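Local coordinates for protein Dot/Icm T4SS effector (Legionella pneumophila, PDB 6VVE) that acts as a secreted Legionella effector kinase that is activated by inositol hexakisphosphate of the host cell and binds ADP with manganese, at residues Y73-T83 / E86-R97; Q125-W133 / M200-F210. All blocks are in the same frame, centred on the assembly; numbering follows the deposited sequence.

In the fold
Contact 1 comes first along the chain and closes before contact 2 opens; their centres are about 14 Å apart, and both touch ADP. Contact 1 folds strands 74-78, 82-88 and 91-96 into consecutive hairpins at one side of a five-stranded antiparallel sheet. Contact 2, near the centre of the chain, brings the approach to strand 132-134, the far edge of that sheet, against strand 201-203 and the loop after it. The two meet at a salt bridge of 3.0 Å between Lys94 NZ and Asp207 OD1, while Ser96 packs on Trp133. The nucleotide is thus held between hairpins and loop, and contact 1 also reaches inositol hexakisphosphate, so one strand pair lines both sites.

Contact 1: residues Y73-T83 / E86-R97; sequences YKELGKGEQGT and EKTEDKAMKVSR. With ADP (adenosine-5'-diphosphate), chain C; IHP (inositol hexakisphosphate), chain B.
Lys87 runs alongside the ring of Tyr73, both side chains pointing the same way, toward inositol hexakisphosphate. From CB the chain sets out with CG anti to the backbone N (chi1 -176°), which places Lys87 CG 3.4 Å from O31 of the inositol phosphate. A bend at chi2 then brings Lys87 CD beside the aromatic, 3.8 Å from Tyr73 CE1. Lys87 CE passes the hydroxyl, 3.6 Å from Tyr73 OH, and Lys87 NZ closes on O31 of the inositol phosphate with a 3.0 Å hydrogen bond, plus a weak one to O12. Lysine suits the place because its aliphatic shaft runs beside the ring while its charge meets the anion; Lys91 NZ binds the same O31. Above the Tyr73 ring, at some distance, stands the selenium of Met93.

These hairpins belong to the N-terminal lobe sheet of a protein-kinase-like fold, and the turn between 74-78 and 82-88 probably corresponds to its glycine-rich loop. Without side chains, Gly77 and Gly79 let the backbone lie directly against ADP, Gly77 CA coming within 3.4 Å of O4'. Thr83 and Val95 form a hydrogen-bonded antiparallel pair. Next to it Lys94, extended beyond CG, gives ADP O1A a 2.8 Å hydrogen bond from NZ. Toward the adenine, Leu76 crosses Glu86 at about a right angle, its CG and methyls on Glu86 CB. Beyond them Lys74 NZ makes a 3.1 Å salt bridge to Glu86 OE1, arriving nearly along the C-O axis.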
loop_
_atom_site.group_PDB
_atom_site.type_symbol
_atom_site.label_atom_id
_atom_site.label_comp_id
_atom_site.label_asym_id
_atom_site.label_seq_id
_atom_site.Cartn_x
_atom_site.Cartn_y
_atom_site.Cartn_z
ATOM N N TYR A 73 22.814 -11.941 9.657
ATOM C CA TYR A 73 21.433 -12.290 9.356
ATOM C C TYR A 73 21.309 -12.739 7.901
ATOM O O TYR A 73 22.060 -12.298 7.026
ATOM C CB TYR A 73 20.502 -11.103 9.606
ATOM C CG TYR A 73 20.331 -10.745 11.064
ATOM C CD1 TYR A 73 19.617 -11.570 11.923
ATOM C CD2 TYR A 73 20.872 -9.576 11.581
ATOM C CE1 TYR A 73 19.453 -11.246 13.255
ATOM C CE2 TYR A 73 20.714 -9.244 12.911
ATOM C CZ TYR A 73 20.004 -10.083 13.741
ATOM O OH TYR A 73 19.843 -9.758 15.065
ATOM N N LYS A 74 20.348 -13.621 7.647
ATOM C CA LYS A 74 20.088 -14.053 6.282
ATOM C C LYS A 74 19.475 -12.909 5.481
ATOM O O LYS A 74 18.608 -12.174 5.971
ATOM C CB LYS A 74 19.159 -15.262 6.270
ATOM C CG LYS A 74 18.948 -15.857 4.883
ATOM C CD LYS A 74 17.875 -16.935 4.910
ATOM C CE LYS A 74 16.974 -16.849 3.682
ATOM N NZ LYS A 74 15.638 -17.468 3.941
ATOM N N GLU A 75 19.933 -12.755 4.243
ATOM C CA GLU A 75 19.481 -11.678 3.371
ATOM C C GLU A 75 18.279 -12.152 2.565
ATOM O O GLU A 75 18.373 -13.128 1.813
ATOM C CB GLU A 75 20.613 -11.227 2.447
ATOM C CG GLU A 75 21.626 -10.316 3.127
ATOM C CD GLU A 75 22.981 -10.308 2.437
ATOM O OE1 GLU A 75 23.218 -11.150 1.538
ATOM O OE2 GLU A 75 23.822 -9.460 2.805
ATOM N N LEU A 76 17.151 -11.465 2.730
ATOM C CA LEU A 76 15.956 -11.792 1.965
ATOM C C LEU A 76 15.956 -11.120 0.598
ATOM O O LEU A 76 15.357 -11.647 -0.346
ATOM C CB LEU A 76 14.704 -11.377 2.742
ATOM C CG LEU A 76 14.453 -12.117 4.054
ATOM C CD1 LEU A 76 13.227 -11.559 4.755
ATOM C CD2 LEU A 76 14.294 -13.609 3.806
ATOM N N GLY A 77 16.615 -9.978 0.471
ATOM C CA GLY A 77 16.672 -9.284 -0.797
ATOM C C GLY A 77 17.356 -7.945 -0.638
ATOM O O GLY A 77 17.737 -7.535 0.463
ATOM N N LYS A 78 17.504 -7.264 -1.770
ATOM C CA LYS A 78 18.178 -5.977 -1.800
ATOM C C LYS A 78 17.656 -5.175 -2.980
ATOM O O LYS A 78 17.458 -5.720 -4.070
ATOM C CB LYS A 78 19.697 -6.146 -1.906
ATOM C CG LYS A 78 20.492 -4.905 -1.517
ATOM C CD LYS A 78 21.929 -4.978 -2.041
ATOM C CE LYS A 78 22.786 -3.842 -1.490
ATOM N NZ LYS A 78 22.144 -2.502 -1.668
ATOM N N GLY A 79 17.427 -3.884 -2.750
ATOM C CA GLY A 79 17.007 -2.987 -3.804
ATOM C C GLY A 79 17.976 -1.840 -3.993
ATOM O O GLY A 79 19.164 -1.967 -3.682
ATOM N N GLU A 80 17.484 -0.711 -4.503
ATOM C CA GLU A 80 18.349 0.445 -4.693
ATOM C C GLU A 80 18.656 1.143 -3.375
ATOM O O GLU A 80 19.776 1.630 -3.175
ATOM C CB GLU A 80 17.702 1.433 -5.669
ATOM C CG GLU A 80 17.685 0.969 -7.118
ATOM C CD GLU A 80 19.078 0.862 -7.711
ATOM O OE1 GLU A 80 19.969 1.631 -7.289
ATOM O OE2 GLU A 80 19.285 -0.001 -8.591
ATOM N N GLN A 81 17.688 1.179 -2.460
ATOM C CA GLN A 81 17.775 2.019 -1.276
ATOM C C GLN A 81 17.860 1.238 0.030
ATOM O O GLN A 81 17.684 1.829 1.102
ATOM C CB GLN A 81 16.574 2.970 -1.223
ATOM C CG GLN A 81 16.769 4.276 -1.975
ATOM C CD GLN A 81 17.817 5.165 -1.329
ATOM O OE1 GLN A 81 18.470 4.775 -0.360
ATOM N NE2 GLN A 81 17.980 6.371 -1.862
ATOM N N GLY A 82 18.132 -0.059 -0.016
ATOM C CA GLY A 82 18.269 -0.790 1.230
ATOM C C GLY A 82 18.517 -2.264 1.007
ATOM O O GLY A 82 18.521 -2.762 -0.125
ATOM N N THR A 83 18.741 -2.955 2.127
ATOM C CA THR A 83 18.899 -4.400 2.178
ATOM C C THR A 83 17.923 -4.939 3.211
ATOM O O THR A 83 17.773 -4.355 4.288
ATOM C CB THR A 83 20.330 -4.799 2.547
ATOM O OG1 THR A 83 21.247 -4.201 1.622
ATOM C CG2 THR A 83 20.491 -6.314 2.511
ATOM N N GLU A 86 16.246 -11.277 7.296
ATOM C CA GLU A 86 15.268 -12.098 8.003
ATOM C C GLU A 86 15.629 -12.079 9.486
ATOM O O GLU A 86 16.536 -12.789 9.926
ATOM C CB GLU A 86 15.241 -13.520 7.455
ATOM C CG GLU A 86 14.227 -14.420 8.151
ATOM C CD GLU A 86 14.250 -15.844 7.634
ATOM O OE1 GLU A 86 14.672 -16.050 6.477
ATOM O OE2 GLU A 86 13.849 -16.754 8.387
ATOM N N LYS A 87 14.918 -11.254 10.257
ATOM C CA LYS A 87 15.130 -11.220 11.701
ATOM C C LYS A 87 14.614 -12.498 12.349
ATOM O O LYS A 87 15.310 -13.122 13.160
ATOM C CB LYS A 87 14.443 -9.989 12.299
ATOM C CG LYS A 87 14.671 -9.799 13.789
ATOM C CD LYS A 87 16.149 -9.643 14.111
ATOM C CE LYS A 87 16.361 -9.023 15.485
ATOM N NZ LYS A 87 16.153 -9.994 16.591
ATOM N N THR A 88 13.384 -12.896 12.012
ATOM C CA THR A 88 12.812 -14.158 12.458
ATOM C C THR A 88 12.044 -14.762 11.289
ATOM O O THR A 88 11.953 -14.173 10.208
ATOM C CB THR A 88 11.899 -13.977 13.677
ATOM O OG1 THR A 88 10.727 -13.250 13.294
ATOM C CG2 THR A 88 12.626 -13.226 14.787
ATOM N N GLU A 89 11.466 -15.945 11.508
ATOM C CA GLU A 89 10.681 -16.577 10.453
ATOM C C GLU A 89 9.437 -15.768 10.098
ATOM O O GLU A 89 8.849 -15.984 9.033
ATOM C CB GLU A 89 10.280 -17.995 10.871
ATOM C CG GLU A 89 9.149 -18.062 11.886
ATOM C CD GLU A 89 8.876 -19.477 12.369
ATOM O OE1 GLU A 89 9.059 -20.428 11.576
ATOM O OE2 GLU A 89 8.491 -19.640 13.548
ATOM N N ASP A 90 9.031 -14.837 10.962
ATOM C CA ASP A 90 7.807 -14.075 10.775
ATOM C C ASP A 90 8.043 -12.587 10.568
ATOM O O ASP A 90 7.077 -11.855 10.311
ATOM C CB ASP A 90 6.875 -14.260 11.986
ATOM C CG ASP A 90 6.477 -15.706 12.203
ATOM O OD1 ASP A 90 6.020 -16.344 11.235
ATOM O OD2 ASP A 90 6.632 -16.206 13.336
ATOM N N LYS A 91 9.286 -12.116 10.667
ATOM C CA LYS A 91 9.556 -10.686 10.655
ATOM C C LYS A 91 10.760 -10.370 9.785
ATOM O O LYS A 91 11.821 -10.988 9.939
ATOM C CB LYS A 91 9.797 -10.173 12.085
ATOM C CG LYS A 91 10.033 -8.681 12.179
ATOM C CD LYS A 91 10.082 -8.219 13.624
ATOM C CE LYS A 91 11.309 -8.755 14.340
ATOM N NZ LYS A 91 11.426 -8.210 15.719
ATOM N N ALA A 92 10.588 -9.402 8.886
ATOM C CA ALA A 92 11.658 -8.893 8.039
ATOM C C ALA A 92 12.226 -7.604 8.632
ATOM O O ALA A 92 11.580 -6.929 9.438
ATOM C CB ALA A 92 11.148 -8.637 6.619
HETATM N N MSE A 93 13.437 -7.263 8.206
HETATM C CA MSE A 93 14.179 -6.132 8.753
HETATM C C MSE A 93 14.972 -5.430 7.647
HETATM O O MSE A 93 15.900 -6.003 7.074
HETATM C CB MSE A 93 15.118 -6.619 9.856
HETATM C CG MSE A 93 15.884 -5.536 10.606
HETATM SE SE MSE A 93 16.940 -6.343 11.978
HETATM C CE MSE A 93 17.513 -4.906 13.076
ATOM N N LYS A 94 14.603 -4.186 7.359
ATOM C CA LYS A 94 15.179 -3.431 6.251
ATOM C C LYS A 94 16.106 -2.343 6.779
ATOM O O LYS A 94 15.741 -1.594 7.692
ATOM C CB LYS A 94 14.077 -2.812 5.387
ATOM C CG LYS A 94 14.579 -2.036 4.181
ATOM C CD LYS A 94 13.448 -1.783 3.190
ATOM C CE LYS A 94 13.905 -0.895 2.040
ATOM N NZ LYS A 94 12.814 -0.701 1.033
ATOM N N VAL A 95 17.298 -2.261 6.201
ATOM C CA VAL A 95 18.284 -1.240 6.533
ATOM C C VAL A 95 18.393 -0.316 5.328
ATOM O O VAL A 95 18.931 -0.706 4.282
ATOM C CB VAL A 95 19.646 -1.854 6.889
ATOM C CG1 VAL A 95 20.703 -0.767 7.028
ATOM C CG2 VAL A 95 19.541 -2.666 8.166
ATOM N N SER A 96 17.889 0.905 5.467
ATOM C CA SER A 96 17.915 1.858 4.371
ATOM C C SER A 96 19.266 2.567 4.303
ATOM O O SER A 96 20.011 2.643 5.283
ATOM C CB SER A 96 16.800 2.888 4.524
ATOM O OG SER A 96 16.925 3.917 3.564
ATOM N N ARG A 97 19.571 3.091 3.117
ATOM C CA ARG A 97 20.817 3.801 2.870
ATOM C C ARG A 97 20.746 5.279 3.235
ATOM O O ARG A 97 21.747 5.988 3.083
ATOM C CB ARG A 97 21.217 3.661 1.394
ATOM C CG ARG A 97 21.744 2.283 1.018
ATOM C CD ARG A 97 22.080 2.186 -0.473
ATOM N NE ARG A 97 23.005 3.229 -0.907
ATOM C CZ ARG A 97 22.664 4.282 -1.649
ATOM N NH1 ARG A 97 21.410 4.444 -2.062
ATOM N NH2 ARG A 97 23.584 5.174 -1.986
HETATM P PB ADP C . 12.865 -2.267 -3.718
HETATM O O1B ADP C . 11.800 -2.188 -4.794
HETATM O O2B ADP C . 13.944 -3.276 -4.013
HETATM O O3B ADP C . 13.379 -0.920 -3.239
HETATM P PA ADP C . 12.802 -3.387 -1.107
HETATM O O1A ADP C . 11.847 -3.100 0.021
HETATM O O2A ADP C . 14.199 -2.827 -1.061
HETATM O O3A ADP C . 12.071 -2.867 -2.445
HETATM O "O5'" ADP C . 12.891 -4.979 -1.241
HETATM C "C5'" ADP C . 13.944 -5.617 -1.944
HETATM C "C4'" ADP C . 13.735 -7.108 -1.917
HETATM O "O4'" ADP C . 13.732 -7.622 -0.570
HETATM C "C3'" ADP C . 12.398 -7.551 -2.558
HETATM O "O3'" ADP C . 12.487 -7.781 -3.938
HETATM C "C2'" ADP C . 12.059 -8.836 -1.773
HETATM O "O2'" ADP C . 12.571 -9.970 -2.446
HETATM C "C1'" ADP C . 12.753 -8.657 -0.410
HETATM N N9 ADP C . 11.720 -8.269 0.572
HETATM C C8 ADP C . 11.358 -7.000 0.858
HETATM N N7 ADP C . 10.372 -6.982 1.792
HETATM C C5 ADP C . 10.102 -8.259 2.109
HETATM C C6 ADP C . 9.173 -8.946 3.026
HETATM N N6 ADP C . 8.338 -8.229 3.801
HETATM N N1 ADP C . 9.196 -10.302 3.066
HETATM C C2 ADP C . 10.038 -11.024 2.290
HETATM N N3 ADP C . 10.908 -10.454 1.436
HETATM C C4 ADP C . 10.989 -9.106 1.305
HETATM C C1 IHP B . 13.066 -8.752 19.378
HETATM C C2 IHP B . 14.137 -9.043 20.442
HETATM C C3 IHP B . 14.869 -7.766 20.862
HETATM C C4 IHP B . 13.876 -6.709 21.365
HETATM C C5 IHP B . 12.883 -6.347 20.243
HETATM C C6 IHP B . 12.141 -7.577 19.727
HETATM O O11 IHP B . 12.248 -9.898 19.232
HETATM P P1 IHP B . 12.385 -10.796 17.873
HETATM O O21 IHP B . 11.009 -11.152 17.368
HETATM O O31 IHP B . 13.149 -10.026 16.822
HETATM O O41 IHP B . 13.149 -12.077 18.200
HETATM O O12 IHP B . 15.055 -9.952 19.886
HETATM P P2 IHP B . 15.420 -11.326 20.726
HETATM O O22 IHP B . 14.502 -11.458 21.914
HETATM O O32 IHP B . 15.239 -12.512 19.821
HETATM O O42 IHP B . 16.848 -11.243 21.196
HETATM O O13 IHP B . 15.524 -7.254 19.736
HETATM P P3 IHP B . 17.072 -6.721 19.848
HETATM O O23 IHP B . 17.676 -7.160 21.171
HETATM O O33 IHP B . 17.870 -7.314 18.693
HETATM O O43 IHP B . 17.113 -5.211 19.748
HETATM O O14 IHP B . 14.566 -5.565 21.762
HETATM P P4 IHP B . 14.200 -4.938 23.241
HETATM O O24 IHP B . 14.513 -5.941 24.320
HETATM O O34 IHP B . 12.712 -4.630 23.289
HETATM O O44 IHP B . 14.999 -3.678 23.473
HETATM O O15 IHP B . 11.948 -5.437 20.735
HETATM P P5 IHP B . 11.965 -3.899 20.173
HETATM O O25 IHP B . 11.538 -2.957 21.281
HETATM O O35 IHP B . 13.348 -3.523 19.711
HETATM O O45 IHP B . 11.002 -3.796 19.010
HETATM O O16 IHP B . 11.439 -7.223 18.552
HETATM P P6 IHP B . 9.792 -7.166 18.582
HETATM O O26 IHP B . 9.233 -7.951 17.415
HETATM O O36 IHP B . 9.281 -7.751 19.875
HETATM O O46 IHP B . 9.366 -5.715 18.482
HETATM O O HOH W 1 18.630 -14.284 9.738
#

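Contact 2: residues Q125-W133 / M200-F210; sequences QEHFVLGLW and MVKTIDLDGGF. With ADP (adenosine-5'-diphosphate), chain C.
Phe128 receives the edge of Phe210 on its face, an offset edge-to-face pair with ring centroids 5.4 Å apart and planes at 84°. The arrangement belongs to the core of a protein-kinase-like fold, where the segment leading into strand 132-134 meets strand 201-203 and the loop Asp205-Leu206-Asp207, which probably corresponds to the DFG motif of other kinases.

Packing is dense here. Thr203 turns its methyl inward, CG2 lying 3.4 Å from Phe128 CD2, while its hydroxyl bonds to Asn193 O; a threonine thus serves both an apolar and a polar neighbour. Leu206 reaches Phe128 CB with CD1, and Leu130 CD2 settles against Leu206 CB. Leu130 also touches helix 102-121, and Phe210 touches helix 159-174. On the nucleotide side Val129 and Ile204 lie side by side, and Ile204 CD1 goes on to the adenine of ADP.

The end around Glu126, Met200 and Lys202 is partly exposed and is the solvent side of the contact; long side chains cross there. The selenium of Met200 lies over one face of His127, 4.4 Å from the ring centroid, and also touches Glu126 CG. Lys202 runs its chain past the backbone of Glu126, with Lys202 CG 3.4 Å from Glu126 O. His127 is fixed in rotation, because ND1 gives Val201 O a nearly straight hydrogen bond of 3.0 Å (170°) in the plane of the ring.

Trp133 NE1 donates to Asp207 O at 2.7 Å, the oxygen lying a little out of the indole plane, the side chain of Asp207 being taken up by Lys94. Between the two backbones a water donates to Val129 O at 2.7 Å and accepts from Leu206 N at 2.9 Å.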
loop_
_atom_site.group_PDB
_atom_site.type_symbol
_atom_site.label_atom_id
_atom_site.label_comp_id
_atom_site.label_asym_id
_atom_site.label_seq_id
_atom_site.Cartn_x
_atom_site.Cartn_y
_atom_site.Cartn_z
ATOM N N GLN A 125 -6.050 -4.505 4.924
ATOM C CA GLN A 125 -4.719 -4.492 5.525
ATOM C C GLN A 125 -3.857 -5.642 5.014
ATOM O O GLN A 125 -2.638 -5.491 4.868
ATOM C CB GLN A 125 -4.830 -4.556 7.052
ATOM C CG GLN A 125 -3.480 -4.526 7.764
ATOM C CD GLN A 125 -3.614 -4.556 9.278
ATOM O OE1 GLN A 125 -4.702 -4.362 9.834
ATOM N NE2 GLN A 125 -2.500 -4.811 9.954
ATOM N N GLU A 126 -4.469 -6.791 4.733
ATOM C CA GLU A 126 -3.709 -7.978 4.359
ATOM C C GLU A 126 -2.944 -7.806 3.049
ATOM O O GLU A 126 -1.991 -8.549 2.807
ATOM C CB GLU A 126 -4.654 -9.186 4.247
ATOM C CG GLU A 126 -5.766 -9.013 3.209
ATOM C CD GLU A 126 -7.119 -8.703 3.830
ATOM O OE1 GLU A 126 -7.171 -7.937 4.821
ATOM O OE2 GLU A 126 -8.131 -9.237 3.326
ATOM N N HIS A 127 -3.339 -6.859 2.205
ATOM C CA HIS A 127 -2.736 -6.681 0.886
ATOM C C HIS A 127 -1.527 -5.757 0.897
ATOM O O HIS A 127 -0.882 -5.589 -0.143
ATOM C CB HIS A 127 -3.775 -6.131 -0.096
ATOM C CG HIS A 127 -4.862 -7.108 -0.439
ATOM N ND1 HIS A 127 -4.673 -8.156 -1.317
ATOM C CD2 HIS A 127 -6.153 -7.187 -0.033
ATOM C CE1 HIS A 127 -5.796 -8.842 -1.431
ATOM N NE2 HIS A 127 -6.709 -8.278 -0.659
ATOM N N PHE A 128 -1.202 -5.154 2.030
ATOM C CA PHE A 128 -0.110 -4.198 2.130
ATOM C C PHE A 128 0.766 -4.561 3.321
ATOM O O PHE A 128 0.264 -4.939 4.384
ATOM C CB PHE A 128 -0.643 -2.769 2.279
ATOM C CG PHE A 128 -1.621 -2.376 1.210
ATOM C CD1 PHE A 128 -2.969 -2.698 1.335
ATOM C CD2 PHE A 128 -1.202 -1.703 0.076
ATOM C CE1 PHE A 128 -3.873 -2.348 0.344
ATOM C CE2 PHE A 128 -2.103 -1.353 -0.914
ATOM C CZ PHE A 128 -3.444 -1.678 -0.777
ATOM N N VAL A 129 2.078 -4.450 3.149
ATOM C CA VAL A 129 3.047 -4.856 4.177
ATOM C C VAL A 129 3.598 -3.551 4.751
ATOM O O VAL A 129 4.608 -3.015 4.312
ATOM C CB VAL A 129 4.136 -5.756 3.630
ATOM C CG1 VAL A 129 5.162 -6.054 4.715
ATOM C CG2 VAL A 129 3.548 -7.036 3.081
ATOM N N LEU A 130 2.962 -3.069 5.823
ATOM C CA LEU A 130 3.460 -1.904 6.540
ATOM C C LEU A 130 4.296 -2.350 7.742
ATOM O O LEU A 130 4.356 -3.537 8.092
ATOM C CB LEU A 130 2.305 -1.008 6.985
ATOM C CG LEU A 130 1.591 -0.260 5.857
ATOM C CD1 LEU A 130 0.363 0.489 6.377
ATOM C CD2 LEU A 130 2.547 0.712 5.182
ATOM N N GLY A 131 4.941 -1.378 8.376
ATOM C CA GLY A 131 5.842 -1.674 9.473
ATOM C C GLY A 131 6.234 -0.395 10.169
ATOM O O GLY A 131 5.625 0.651 9.955
ATOM N N LEU A 132 7.267 -0.488 11.008
ATOM C CA LEU A 132 7.700 0.653 11.803
ATOM C C LEU A 132 9.220 0.727 11.838
ATOM O O LEU A 132 9.914 -0.295 11.793
ATOM C CB LEU A 132 7.163 0.576 13.238
ATOM C CG LEU A 132 5.646 0.489 13.380
ATOM C CD1 LEU A 132 5.267 0.195 14.832
ATOM C CD2 LEU A 132 4.987 1.766 12.896
ATOM N N TRP A 133 9.726 1.957 11.922
ATOM C CA TRP A 133 11.153 2.209 12.020
ATOM C C TRP A 133 11.560 2.161 13.489
ATOM O O TRP A 133 11.036 2.926 14.310
ATOM C CB TRP A 133 11.502 3.568 11.415
ATOM C CG TRP A 133 11.409 3.614 9.929
ATOM C CD1 TRP A 133 10.368 4.091 9.185
ATOM C CD2 TRP A 133 12.399 3.165 8.996
ATOM N NE1 TRP A 133 10.655 3.967 7.845
ATOM C CE2 TRP A 133 11.896 3.406 7.702
ATOM C CE3 TRP A 133 13.662 2.587 9.129
ATOM C CZ2 TRP A 133 12.608 3.083 6.551
ATOM C CZ3 TRP A 133 14.373 2.274 7.981
ATOM C CH2 TRP A 133 13.842 2.522 6.710
HETATM N N MSE A 200 -3.263 -14.698 -1.662
HETATM C CA MSE A 200 -3.439 -13.392 -2.255
HETATM C C MSE A 200 -2.164 -12.810 -2.843
HETATM O O MSE A 200 -1.112 -13.451 -2.846
HETATM C CB MSE A 200 -3.977 -12.431 -1.187
HETATM C CG MSE A 200 -2.972 -12.173 -0.064
HETATM SE SE MSE A 200 -3.715 -11.164 1.440
HETATM C CE MSE A 200 -4.945 -12.499 2.125
ATOM N N VAL A 201 -2.270 -11.582 -3.343
ATOM C CA VAL A 201 -1.124 -10.783 -3.756
ATOM C C VAL A 201 -0.995 -9.619 -2.783
ATOM O O VAL A 201 -1.990 -8.945 -2.486
ATOM C CB VAL A 201 -1.279 -10.291 -5.204
ATOM C CG1 VAL A 201 -0.333 -9.130 -5.474
ATOM C CG2 VAL A 201 -1.025 -11.423 -6.168
ATOM N N LYS A 202 0.218 -9.396 -2.283
ATOM C CA LYS A 202 0.540 -8.282 -1.413
ATOM C C LYS A 202 1.544 -7.369 -2.112
ATOM O O LYS A 202 2.157 -7.728 -3.127
ATOM C CB LYS A 202 1.115 -8.774 -0.081
ATOM C CG LYS A 202 0.266 -9.818 0.632
ATOM C CD LYS A 202 1.000 -10.365 1.856
ATOM C CE LYS A 202 0.180 -11.423 2.579
ATOM N NZ LYS A 202 -0.983 -10.839 3.295
ATOM N N THR A 203 1.719 -6.176 -1.561
ATOM C CA THR A 203 2.683 -5.221 -2.086
ATOM C C THR A 203 3.611 -4.770 -0.963
ATOM O O THR A 203 3.173 -4.545 0.174
ATOM C CB THR A 203 2.002 -4.005 -2.721
ATOM O OG1 THR A 203 3.004 -3.184 -3.357
ATOM C CG2 THR A 203 1.258 -3.170 -1.685
ATOM N N ILE A 204 4.893 -4.611 -1.297
ATOM C CA ILE A 204 5.923 -4.263 -0.329
ATOM C C ILE A 204 6.566 -2.942 -0.725
ATOM O O ILE A 204 6.053 -2.220 -1.588
ATOM C CB ILE A 204 6.974 -5.385 -0.234
ATOM C CG1 ILE A 204 7.568 -5.680 -1.613
ATOM C CG2 ILE A 204 6.347 -6.638 0.354
ATOM C CD1 ILE A 204 8.748 -6.651 -1.593
ATOM N N ASP A 205 7.703 -2.621 -0.107
ATOM C CA ASP A 205 8.430 -1.376 -0.375
ATOM C C ASP A 205 7.612 -0.167 0.069
ATOM O O ASP A 205 7.558 0.850 -0.625
ATOM C CB ASP A 205 8.805 -1.265 -1.852
ATOM C CG ASP A 205 9.895 -0.233 -2.105
ATOM O OD1 ASP A 205 10.612 0.138 -1.154
ATOM O OD2 ASP A 205 10.034 0.217 -3.260
ATOM N N LEU A 206 6.971 -0.284 1.238
ATOM C CA LEU A 206 6.162 0.788 1.808
ATOM C C LEU A 206 6.785 1.389 3.066
ATOM O O LEU A 206 6.060 1.937 3.910
ATOM C CB LEU A 206 4.756 0.265 2.111
ATOM C CG LEU A 206 3.857 -0.074 0.930
ATOM C CD1 LEU A 206 2.607 -0.807 1.393
ATOM C CD2 LEU A 206 3.475 1.180 0.162
ATOM N N ASP A 207 8.108 1.300 3.215
ATOM C CA ASP A 207 8.733 1.749 4.455
ATOM C C ASP A 207 8.679 3.265 4.621
ATOM O O ASP A 207 9.001 3.768 5.698
ATOM C CB ASP A 207 10.184 1.269 4.524
ATOM C CG ASP A 207 10.962 1.565 3.250
ATOM O OD1 ASP A 207 10.613 0.996 2.182
ATOM O OD2 ASP A 207 11.914 2.360 3.323
ATOM N N GLY A 208 8.307 4.006 3.587
ATOM C CA GLY A 208 8.003 5.412 3.715
ATOM C C GLY A 208 6.531 5.714 3.898
ATOM O O GLY A 208 6.154 6.892 3.917
ATOM N N GLY A 209 5.691 4.698 4.028
ATOM C CA GLY A 209 4.260 4.904 4.048
ATOM C C GLY A 209 3.724 5.210 2.659
ATOM O O GLY A 209 4.455 5.295 1.670
ATOM N N PHE A 210 2.408 5.372 2.591
ATOM C CA PHE A 210 1.787 5.732 1.329
ATOM C C PHE A 210 2.025 7.208 1.023
ATOM O O PHE A 210 2.250 8.026 1.917
ATOM C CB PHE A 210 0.285 5.451 1.350
ATOM C CG PHE A 210 -0.059 4.008 1.528
ATOM C CD1 PHE A 210 0.216 3.093 0.535
ATOM C CD2 PHE A 210 -0.680 3.569 2.689
ATOM C CE1 PHE A 210 -0.112 1.757 0.700
ATOM C CE2 PHE A 210 -1.002 2.246 2.857
ATOM C CZ PHE A 210 -0.717 1.338 1.857
HETATM P PB ADP C . 12.865 -2.267 -3.718
HETATM O O1B ADP C . 11.800 -2.188 -4.794
HETATM O O2B ADP C . 13.944 -3.276 -4.013
HETATM O O3B ADP C . 13.379 -0.920 -3.239
HETATM P PA ADP C . 12.802 -3.387 -1.107
HETATM O O1A ADP C . 11.847 -3.100 0.021
HETATM O O2A ADP C . 14.199 -2.827 -1.061
HETATM O O3A ADP C . 12.071 -2.867 -2.445
HETATM O "O5'" ADP C . 12.891 -4.979 -1.241
HETATM C "C5'" ADP C . 13.944 -5.617 -1.944
HETATM C "C4'" ADP C . 13.735 -7.108 -1.917
HETATM O "O4'" ADP C . 13.732 -7.622 -0.570
HETATM C "C3'" ADP C . 12.398 -7.551 -2.558
HETATM O "O3'" ADP C . 12.487 -7.781 -3.938
HETATM C "C2'" ADP C . 12.059 -8.836 -1.773
HETATM O "O2'" ADP C . 12.571 -9.970 -2.446
HETATM C "C1'" ADP C . 12.753 -8.657 -0.410
HETATM N N9 ADP C . 11.720 -8.269 0.572
HETATM C C8 ADP C . 11.358 -7.000 0.858
HETATM N N7 ADP C . 10.372 -6.982 1.792
HETATM C C5 ADP C . 10.102 -8.259 2.109
HETATM C C6 ADP C . 9.173 -8.946 3.026
HETATM N N6 ADP C . 8.338 -8.229 3.801
HETATM N N1 ADP C . 9.196 -10.302 3.066
HETATM C C2 ADP C . 10.038 -11.024 2.290
HETATM N N3 ADP C . 10.908 -10.454 1.436
HETATM C C4 ADP C . 10.989 -9.106 1.305
HETATM O O HOH W 2 6.805 -2.753 2.836
#